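Local coordinates for protein activated BY transcription factor SSRB (Salmonella enterica, PDB 2WNW) that is a glycoside hydrolase family 30 protein, built of a TIM barrel and a beta-sandwich domain, whose production is activated by the transcription factor SsrB, at residues Met150-Asp155 against Lys161-Cys166. Sequence-based numbering, arbitrary orientation.
Sequences MKTNND and KLRREC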
loop_
_atom_site.group_PDB
_atom_site.type_symbol
_atom_site.label_atom_id
_atom_site.label_comp_id
_atom_site.label_asym_id
_atom_site.label_seq_id
_atom_site.Cartn_x
_atom_site.Cartn_y
_atom_site.Cartn_z
ATOM N N MET A 150 -4.546 -43.172 7.124
ATOM C CA MET A 150 -3.188 -42.634 7.137
ATOM C C MET A 150 -3.033 -41.497 8.147
ATOM O O MET A 150 -1.951 -40.928 8.282
ATOM C CB MET A 150 -2.799 -42.116 5.748
ATOM C CG MET A 150 -2.598 -43.193 4.697
ATOM S SD MET A 150 -1.754 -42.535 3.238
ATOM C CE MET A 150 -1.921 -43.908 2.118
ATOM N N LYS A 151 -4.110 -41.183 8.860
ATOM C CA LYS A 151 -4.094 -40.090 9.826
ATOM C C LYS A 151 -4.188 -40.520 11.286
ATOM O O LYS A 151 -4.666 -41.611 11.606
ATOM C CB LYS A 151 -5.233 -39.118 9.504
ATOM C CG LYS A 151 -5.227 -38.646 8.054
ATOM C CD LYS A 151 -6.456 -37.825 7.714
ATOM C CE LYS A 151 -6.509 -36.528 8.510
ATOM N NZ LYS A 151 -7.796 -35.822 8.274
ATOM N N THR A 152 -3.729 -39.638 12.167
ATOM C CA THR A 152 -3.739 -39.887 13.605
ATOM C C THR A 152 -5.147 -39.986 14.184
ATOM O O THR A 152 -5.345 -40.592 15.243
ATOM C CB THR A 152 -2.987 -38.770 14.355
ATOM O OG1 THR A 152 -3.547 -37.498 13.999
ATOM C CG2 THR A 152 -1.515 -38.786 13.992
ATOM N N ASN A 153 -6.122 -39.399 13.493
ATOM C CA ASN A 153 -7.506 -39.418 13.966
ATOM C C ASN A 153 -8.411 -40.368 13.182
ATOM O O ASN A 153 -9.616 -40.429 13.429
ATOM C CB ASN A 153 -8.088 -37.998 13.927
ATOM C CG ASN A 153 -8.247 -37.472 12.513
ATOM O OD1 ASN A 153 -7.473 -37.820 11.622
ATOM N ND2 ASN A 153 -9.247 -36.620 12.302
ATOM N N ASN A 154 -7.834 -41.098 12.229
ATOM C CA ASN A 154 -8.594 -42.056 11.430
ATOM C C ASN A 154 -9.882 -41.451 10.856
ATOM O O ASN A 154 -10.933 -42.094 10.844
ATOM C CB ASN A 154 -8.916 -43.282 12.300
ATOM C CG ASN A 154 -9.557 -44.409 11.520
ATOM O OD1 ASN A 154 -9.122 -44.745 10.418
ATOM N ND2 ASN A 154 -10.592 -45.015 12.100
ATOM N N ASP A 155 -9.791 -40.219 10.360
ATOM C CA ASP A 155 -10.960 -39.529 9.807
ATOM C C ASP A 155 -10.484 -38.422 8.873
ATOM O O ASP A 155 -9.599 -37.653 9.235
ATOM C CB ASP A 155 -11.763 -38.909 10.955
ATOM C CG ASP A 155 -13.132 -38.382 10.525
ATOM O OD1 ASP A 155 -13.402 -38.233 9.314
ATOM O OD2 ASP A 155 -13.946 -38.102 11.428
ATOM N N LYS A 161 -3.464 -35.486 11.855
ATOM C CA LYS A 161 -2.223 -35.299 11.111
ATOM C C LYS A 161 -1.856 -36.563 10.347
ATOM O O LYS A 161 -2.340 -37.652 10.656
ATOM C CB LYS A 161 -1.077 -34.939 12.059
ATOM C CG LYS A 161 -1.355 -33.730 12.930
ATOM C CD LYS A 161 -0.142 -33.338 13.758
ATOM C CE LYS A 161 0.942 -32.713 12.890
ATOM N NZ LYS A 161 2.071 -32.184 13.707
ATOM N N LEU A 162 -1.004 -36.412 9.339
ATOM C CA LEU A 162 -0.554 -37.551 8.555
ATOM C C LEU A 162 0.403 -38.328 9.452
ATOM O O LEU A 162 1.304 -37.744 10.051
ATOM C CB LEU A 162 0.185 -37.068 7.299
ATOM C CG LEU A 162 0.784 -38.135 6.377
ATOM C CD1 LEU A 162 -0.320 -39.024 5.839
ATOM C CD2 LEU A 162 1.533 -37.461 5.228
ATOM N N ARG A 163 0.196 -39.635 9.580
ATOM C CA ARG A 163 1.090 -40.426 10.415
ATOM C C ARG A 163 2.467 -40.382 9.772
ATOM O O ARG A 163 2.595 -40.522 8.557
ATOM C CB ARG A 163 0.594 -41.871 10.525
ATOM C CG ARG A 163 -0.632 -42.025 11.410
ATOM C CD ARG A 163 -0.918 -43.492 11.698
ATOM N NE ARG A 163 -1.461 -44.192 10.541
ATOM C CZ ARG A 163 -1.004 -45.354 10.080
ATOM N NH1 ARG A 163 0.018 -45.955 10.673
ATOM N NH2 ARG A 163 -1.583 -45.927 9.035
ATOM N N ARG A 164 3.496 -40.177 10.586
ATOM C CA ARG A 164 4.852 -40.088 10.062
ATOM C C ARG A 164 5.230 -41.277 9.186
ATOM O O ARG A 164 5.946 -41.118 8.200
ATOM C CB ARG A 164 5.862 -39.952 11.205
ATOM C CG ARG A 164 7.300 -39.823 10.722
ATOM C CD ARG A 164 7.495 -38.565 9.877
ATOM N NE ARG A 164 8.708 -38.640 9.066
ATOM C CZ ARG A 164 9.203 -37.627 8.361
ATOM N NH1 ARG A 164 8.592 -36.451 8.366
ATOM N NH2 ARG A 164 10.310 -37.794 7.649
ATOM N N GLU A 165 4.740 -42.464 9.533
ATOM C CA GLU A 165 5.064 -43.647 8.748
ATOM C C GLU A 165 4.273 -43.728 7.442
ATOM O O GLU A 165 4.430 -44.682 6.676
ATOM C CB GLU A 165 4.853 -44.926 9.574
ATOM C CG GLU A 165 3.427 -45.194 10.038
ATOM C CD GLU A 165 3.075 -44.502 11.350
ATOM O OE1 GLU A 165 2.068 -44.905 11.971
ATOM O OE2 GLU A 165 3.789 -43.562 11.760
ATOM N N CYS A 166 3.433 -42.726 7.184
ATOM C CA CYS A 166 2.636 -42.698 5.958
ATOM C C CYS A 166 3.035 -41.578 4.999
ATOM O O CYS A 166 2.358 -41.350 3.996
ATOM C CB CYS A 166 1.146 -42.562 6.288
ATOM S SG CYS A 166 0.451 -43.991 7.147
#
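Lys161 O accepts the backbone N-H of Thr152 at 2.9 Å from N to O, and Lys151 CA leans on the same oxygen through a CA-H...O contact of 3.1 Å. A second rung lies beyond Leu162, where Arg163 N points almost straight at Met150 O (N-H...O angle 178°, N to O 2.8 Å). Together the two rungs make a single beta bridge that pairs Lys151 with Leu162. Thr152 adds a side-chain bond: with chi1 at 55°, OG1 sits between its own backbone N and carbonyl carbon and takes the N-H of Lys161, at 2.9 Å from N to OG1. Both backbone groups of Lys161 are thus held by one threonine. At the Met150 end of the bridge, Leu162 CD1 packs on Met150 CB at 4.0 Å, while Cys166 SG touches Met150 CA and CG. That sulfur also lies 3.4 Å above one face of the Arg163 guanidinium, near its rim. The guanidinium is steadied by a salt bridge from NH1 to Glu165 and by a bond from NH2 to Phe149 O. Lys151 NZ reaches across the turn that follows it to Asp155 O, with further bonds to Ser145, Gly159 and Ser205. The bridge ties together two parts of the long loop between barrel strand 138-143 and helix 167-183: Cys166 is the N-cap residue of that helix, and Met150 and Leu162 rest on its first turns.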